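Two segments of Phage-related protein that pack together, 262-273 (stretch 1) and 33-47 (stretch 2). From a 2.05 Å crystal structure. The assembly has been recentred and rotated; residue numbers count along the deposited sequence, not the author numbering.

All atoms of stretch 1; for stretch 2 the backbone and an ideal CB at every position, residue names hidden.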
# COMPACT_ATOMS: atom_id res chain seq x y z
N SER E 262 -9.81 38.28 18.51
CA SER E 262 -10.97 37.54 18.96
C SER E 262 -11.24 37.89 20.41
O SER E 262 -10.37 38.47 21.08
CB SER E 262 -10.71 36.03 18.82
OG SER E 262 -11.92 35.29 18.80
N PHE E 263 -12.43 37.56 20.91
CA PHE E 263 -12.77 37.80 22.32
C PHE E 263 -11.82 37.09 23.29
O PHE E 263 -11.39 37.66 24.30
CB PHE E 263 -14.20 37.34 22.63
CG PHE E 263 -14.52 37.29 24.10
CD1 PHE E 263 -14.84 38.44 24.80
CD2 PHE E 263 -14.50 36.08 24.79
CE1 PHE E 263 -15.09 38.40 26.15
CE2 PHE E 263 -14.76 36.04 26.13
CZ PHE E 263 -15.05 37.20 26.81
N GLY E 264 -11.51 35.83 23.01
CA GLY E 264 -10.67 35.06 23.94
C GLY E 264 -10.14 33.76 23.37
O GLY E 264 -10.53 33.34 22.29
N TYR E 265 -9.24 33.15 24.13
CA TYR E 265 -8.60 31.90 23.74
C TYR E 265 -8.32 31.08 24.98
O TYR E 265 -8.17 31.64 26.06
CB TYR E 265 -7.24 32.18 23.07
CG TYR E 265 -7.38 32.76 21.69
CD1 TYR E 265 -7.81 31.95 20.64
CD2 TYR E 265 -7.15 34.11 21.45
CE1 TYR E 265 -7.99 32.50 19.36
CE2 TYR E 265 -7.33 34.67 20.16
CZ TYR E 265 -7.74 33.86 19.14
OH TYR E 265 -7.93 34.38 17.87
N THR E 266 -8.25 29.77 24.80
CA THR E 266 -7.70 28.89 25.82
C THR E 266 -6.21 28.72 25.43
O THR E 266 -5.87 28.07 24.44
CB THR E 266 -8.48 27.53 25.93
OG1 THR E 266 -9.82 27.76 26.42
CG2 THR E 266 -7.78 26.56 26.85
N TYR E 267 -5.33 29.41 26.15
CA TYR E 267 -3.88 29.30 25.94
C TYR E 267 -3.52 27.90 26.37
O TYR E 267 -3.74 27.54 27.53
CB TYR E 267 -3.14 30.36 26.80
CG TYR E 267 -3.06 31.75 26.17
CD1 TYR E 267 -4.06 32.23 25.33
CD2 TYR E 267 -2.02 32.59 26.46
CE1 TYR E 267 -4.00 33.49 24.75
CE2 TYR E 267 -1.95 33.88 25.90
CZ TYR E 267 -2.93 34.30 25.04
OH TYR E 267 -2.87 35.55 24.48
N GLN E 268 -3.00 27.09 25.45
CA GLN E 268 -2.76 25.69 25.74
C GLN E 268 -1.40 25.27 25.27
O GLN E 268 -1.02 25.55 24.14
CB GLN E 268 -3.82 24.79 25.09
CG GLN E 268 -3.71 23.34 25.54
CD GLN E 268 -5.03 22.60 25.45
OE1 GLN E 268 -6.00 22.99 26.11
NE2 GLN E 268 -5.07 21.53 24.66
N ILE E 269 -0.66 24.58 26.13
CA ILE E 269 0.69 24.16 25.74
C ILE E 269 0.64 23.30 24.48
O ILE E 269 -0.17 22.38 24.39
CB ILE E 269 1.40 23.41 26.87
CG1 ILE E 269 1.57 24.33 28.08
CG2 ILE E 269 2.72 22.90 26.37
CD1 ILE E 269 2.42 25.60 27.81
N GLU E 270 1.52 23.59 23.53
CA GLU E 270 1.51 22.90 22.24
C GLU E 270 1.65 21.38 22.43
O GLU E 270 2.48 20.92 23.19
CB GLU E 270 2.63 23.43 21.34
CG GLU E 270 2.49 23.03 19.87
CD GLU E 270 3.59 23.63 18.98
OE1 GLU E 270 4.58 24.20 19.52
OE2 GLU E 270 3.45 23.52 17.73
N GLY E 271 0.79 20.62 21.76
CA GLY E 271 0.84 19.17 21.86
C GLY E 271 -0.10 18.59 22.89
O GLY E 271 -0.43 17.41 22.81
N HIS E 272 -0.56 19.40 23.84
CA HIS E 272 -1.48 18.91 24.86
C HIS E 272 -2.88 18.76 24.25
O HIS E 272 -3.26 19.53 23.39
CB HIS E 272 -1.47 19.83 26.07
CG HIS E 272 -0.20 19.77 26.85
ND1 HIS E 272 -0.14 19.99 28.21
CD2 HIS E 272 1.05 19.43 26.48
CE1 HIS E 272 1.10 19.86 28.62
NE2 HIS E 272 1.85 19.51 27.59
N PRO E 273 -3.66 17.77 24.70
CA PRO E 273 -3.37 16.79 25.73
C PRO E 273 -2.40 15.70 25.33
O PRO E 273 -2.45 15.23 24.20
CB PRO E 273 -4.75 16.16 25.99
CG PRO E 273 -5.44 16.29 24.71
CD PRO E 273 -5.02 17.61 24.17
N UNK E 33 -16.27 27.33 23.14
CA UNK E 33 -17.01 28.11 22.13
C UNK E 33 -16.80 29.61 22.33
O UNK E 33 -17.05 30.39 21.42
CB UNK E 33 -18.50 27.78 22.19
N UNK E 34 -16.39 29.99 23.54
CA UNK E 34 -16.04 31.37 23.87
C UNK E 34 -14.52 31.55 23.85
O UNK E 34 -14.04 32.62 23.49
CB UNK E 34 -16.61 31.76 25.24
N UNK E 35 -13.80 30.49 24.23
CA UNK E 35 -12.36 30.52 24.37
C UNK E 35 -11.72 29.37 23.62
O UNK E 35 -11.24 28.41 24.26
CB UNK E 35 -11.96 30.48 25.85
N UNK E 36 -11.68 29.45 22.27
CA UNK E 36 -11.11 28.35 21.51
C UNK E 36 -9.66 28.03 21.86
O UNK E 36 -8.87 28.92 22.18
CB UNK E 36 -11.21 28.67 20.02
N UNK E 37 -9.33 26.75 21.79
CA UNK E 37 -8.00 26.28 22.11
C UNK E 37 -6.97 26.68 21.05
O UNK E 37 -7.15 26.43 19.87
CB UNK E 37 -8.02 24.76 22.28
N UNK E 38 -5.91 27.35 21.50
CA UNK E 38 -4.89 27.84 20.62
C UNK E 38 -3.54 27.55 21.28
O UNK E 38 -3.42 27.71 22.50
CB UNK E 38 -5.08 29.33 20.33
N UNK E 39 -2.53 27.11 20.50
CA UNK E 39 -1.25 26.72 21.10
C UNK E 39 -0.32 27.87 21.50
O UNK E 39 -0.21 28.88 20.80
CB UNK E 39 -0.50 25.81 20.12
N UNK E 40 0.30 27.70 22.67
CA UNK E 40 1.36 28.54 23.13
C UNK E 40 2.51 27.61 23.59
O UNK E 40 2.34 26.40 23.71
CB UNK E 40 0.88 29.47 24.25
N UNK E 41 3.68 28.19 23.82
CA UNK E 41 4.85 27.43 24.30
C UNK E 41 5.19 27.75 25.75
O UNK E 41 5.70 26.88 26.46
CB UNK E 41 6.07 27.72 23.42
N UNK E 42 4.93 28.98 26.18
CA UNK E 42 5.30 29.45 27.53
C UNK E 42 4.21 29.23 28.58
O UNK E 42 3.03 29.53 28.35
CB UNK E 42 5.64 30.94 27.48
N UNK E 43 4.63 28.76 29.76
CA UNK E 43 3.75 28.58 30.91
C UNK E 43 3.40 29.91 31.59
O UNK E 43 2.36 30.02 32.25
CB UNK E 43 4.41 27.64 31.92
N UNK E 44 4.26 30.90 31.42
CA UNK E 44 4.01 32.25 31.93
C UNK E 44 4.29 33.25 30.82
O UNK E 44 5.16 33.04 29.98
CB UNK E 44 4.87 32.55 33.16
N UNK E 45 3.52 34.33 30.79
CA UNK E 45 3.73 35.33 29.75
C UNK E 45 2.71 36.43 29.84
O UNK E 45 2.11 36.65 30.89
CB UNK E 45 3.68 34.69 28.36
N UNK E 46 2.51 37.12 28.72
CA UNK E 46 1.53 38.19 28.63
C UNK E 46 0.49 37.80 27.61
O UNK E 46 0.83 37.24 26.58
CB UNK E 46 2.19 39.52 28.26
N UNK E 47 -0.77 38.12 27.91
CA UNK E 47 -1.86 37.84 27.01
C UNK E 47 -1.76 38.81 25.85
O UNK E 47 -1.70 40.03 26.07
CB UNK E 47 -3.21 37.94 27.72

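Position 33 lies beyond the reach of stretch 1, so nothing here restricts it; it is Lys 33. At 34 the ideal CB sits sideways, 4.7 Å from Phe 263 CE2, favouring an apolar residue beside that ring. Leu 34 is found.

Position 35 has its CB 3.5 Å from Thr 266 OG1, but the space toward Phe 263 runs past Gly 264, which has no side chain. A long apolar or aromatic residue could fill it. Phe 35 does: the edge of Phe 263 points toward its face, with the planes at 62°, and CZ lies 3.7 Å from Phe 263 CE2. An ideal CB on Gly 264 would be 2.8 Å from Phe 35 CD2, a clash. The backbone O of Phe 35 accepts a hydrogen bond from Thr 266 OG1 (2.7 Å).

At 36, phi is -58° and the amide N makes no hydrogen bond to stretch 1, so proline is allowed among many residues. The O of Pro 36 accepts from Thr 266 N (2.8 Å), opening the parallel ladder.

Position 37 shares a sheet face with Thr 266, near the Gln 268 side chain; a small polar or beta-branched residue would suit. Val 37 places CG1 3.6 Å from Gln 268 CD. Position 38 points to the same side of the sheet as the Tyr 267 side chain, with its ideal CB 3.8 Å from Tyr 265 CD1, so a small residue fits well. Ala 38 makes that contact, and its N donates to Thr 266 O (3.0 Å) while its O accepts from Gln 268 N (3.0 Å).

At 39, phi of -78° again permits proline, and the CB is 4.1 Å from Glu 270 CG; aliphatic or polar residues could also serve. Pro 39 packs on that methylene.

Position 40 lies between Tyr 267 and Ile 269, inviting a branched aliphatic. Val 40 sets CG1 3.8 Å from Tyr 267 CD2 and CG2 4.2 Å from Ile 269 CD1; its N donates to Gln 268 O (2.9 Å).

The CB atoms at 41 and 42 point away, leaving choice wide: Ala 41 and Gln 42. At 43 the CB also points away, yet a long side chain could return to Ile 269. Tyr 43 does, its ring face covering Ile 269 CD1, 3.9 Å from the centroid.

Position 44 has ordinary strand angles and room for a CB, so many residues would suit; it is Gly 44. At 45, phi 176° and psi -158° favour glycine, and Gly 45 is found. The CB at 46 points away into space free of stretch 1, where a long polar or charged residue is among those that suit: Lys 46. At 47 the CB is 4.0 Å from Tyr 267 OH, suiting an aliphatic: Ile 47 brings CG2 4.2 Å from Tyr 267 CZ.

Stretch 2, residues 33-47: KLFPVAPVAQYGGKI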
# COMPACT_ATOMS: atom_id res chain seq x y z
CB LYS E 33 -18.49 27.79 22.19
CG LYS E 33 -18.86 26.36 21.73
CD LYS E 33 -18.79 26.23 20.24
CE LYS E 33 -19.04 24.79 19.81
NZ LYS E 33 -19.78 24.70 18.50
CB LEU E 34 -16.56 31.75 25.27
CG LEU E 34 -18.07 31.99 25.44
CD1 LEU E 34 -18.84 30.67 25.37
CD2 LEU E 34 -18.31 32.70 26.75
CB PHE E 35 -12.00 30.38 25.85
CG PHE E 35 -12.47 31.50 26.73
CD1 PHE E 35 -13.71 31.45 27.34
CD2 PHE E 35 -11.65 32.58 26.99
CE1 PHE E 35 -14.13 32.47 28.17
CE2 PHE E 35 -12.06 33.61 27.82
CZ PHE E 35 -13.31 33.55 28.41
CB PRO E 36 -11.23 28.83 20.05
CG PRO E 36 -12.32 29.75 20.08
CD PRO E 36 -12.15 30.50 21.37
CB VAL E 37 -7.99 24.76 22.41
CG1 VAL E 37 -6.57 24.28 22.71
CG2 VAL E 37 -8.91 24.44 23.57
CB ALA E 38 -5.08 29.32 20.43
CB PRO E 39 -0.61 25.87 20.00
CG PRO E 39 -1.11 26.53 18.75
CD PRO E 39 -2.52 26.91 19.05
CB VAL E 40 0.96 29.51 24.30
CG1 VAL E 40 -0.19 30.36 23.92
CG2 VAL E 40 0.67 28.78 25.61
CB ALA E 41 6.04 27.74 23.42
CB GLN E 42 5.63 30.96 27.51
CG GLN E 42 6.89 31.39 26.73
CD GLN E 42 7.11 32.93 26.75
OE1 GLN E 42 6.25 33.71 27.20
NE2 GLN E 42 8.28 33.37 26.25
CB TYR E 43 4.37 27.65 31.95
CG TYR E 43 4.12 26.21 31.64
CD1 TYR E 43 4.93 25.53 30.75
CD2 TYR E 43 3.08 25.53 32.24
CE1 TYR E 43 4.69 24.18 30.46
CE2 TYR E 43 2.84 24.19 31.95
CZ TYR E 43 3.65 23.53 31.06
OH TYR E 43 3.40 22.24 30.77
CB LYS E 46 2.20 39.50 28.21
CG LYS E 46 2.73 40.35 29.37
CD LYS E 46 4.08 39.97 29.82
CE LYS E 46 4.54 40.90 30.93
NZ LYS E 46 3.61 40.86 32.10
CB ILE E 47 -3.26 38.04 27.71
CG1 ILE E 47 -3.43 37.08 28.89
CG2 ILE E 47 -4.41 37.88 26.70
CD1 ILE E 47 -4.63 37.37 29.76
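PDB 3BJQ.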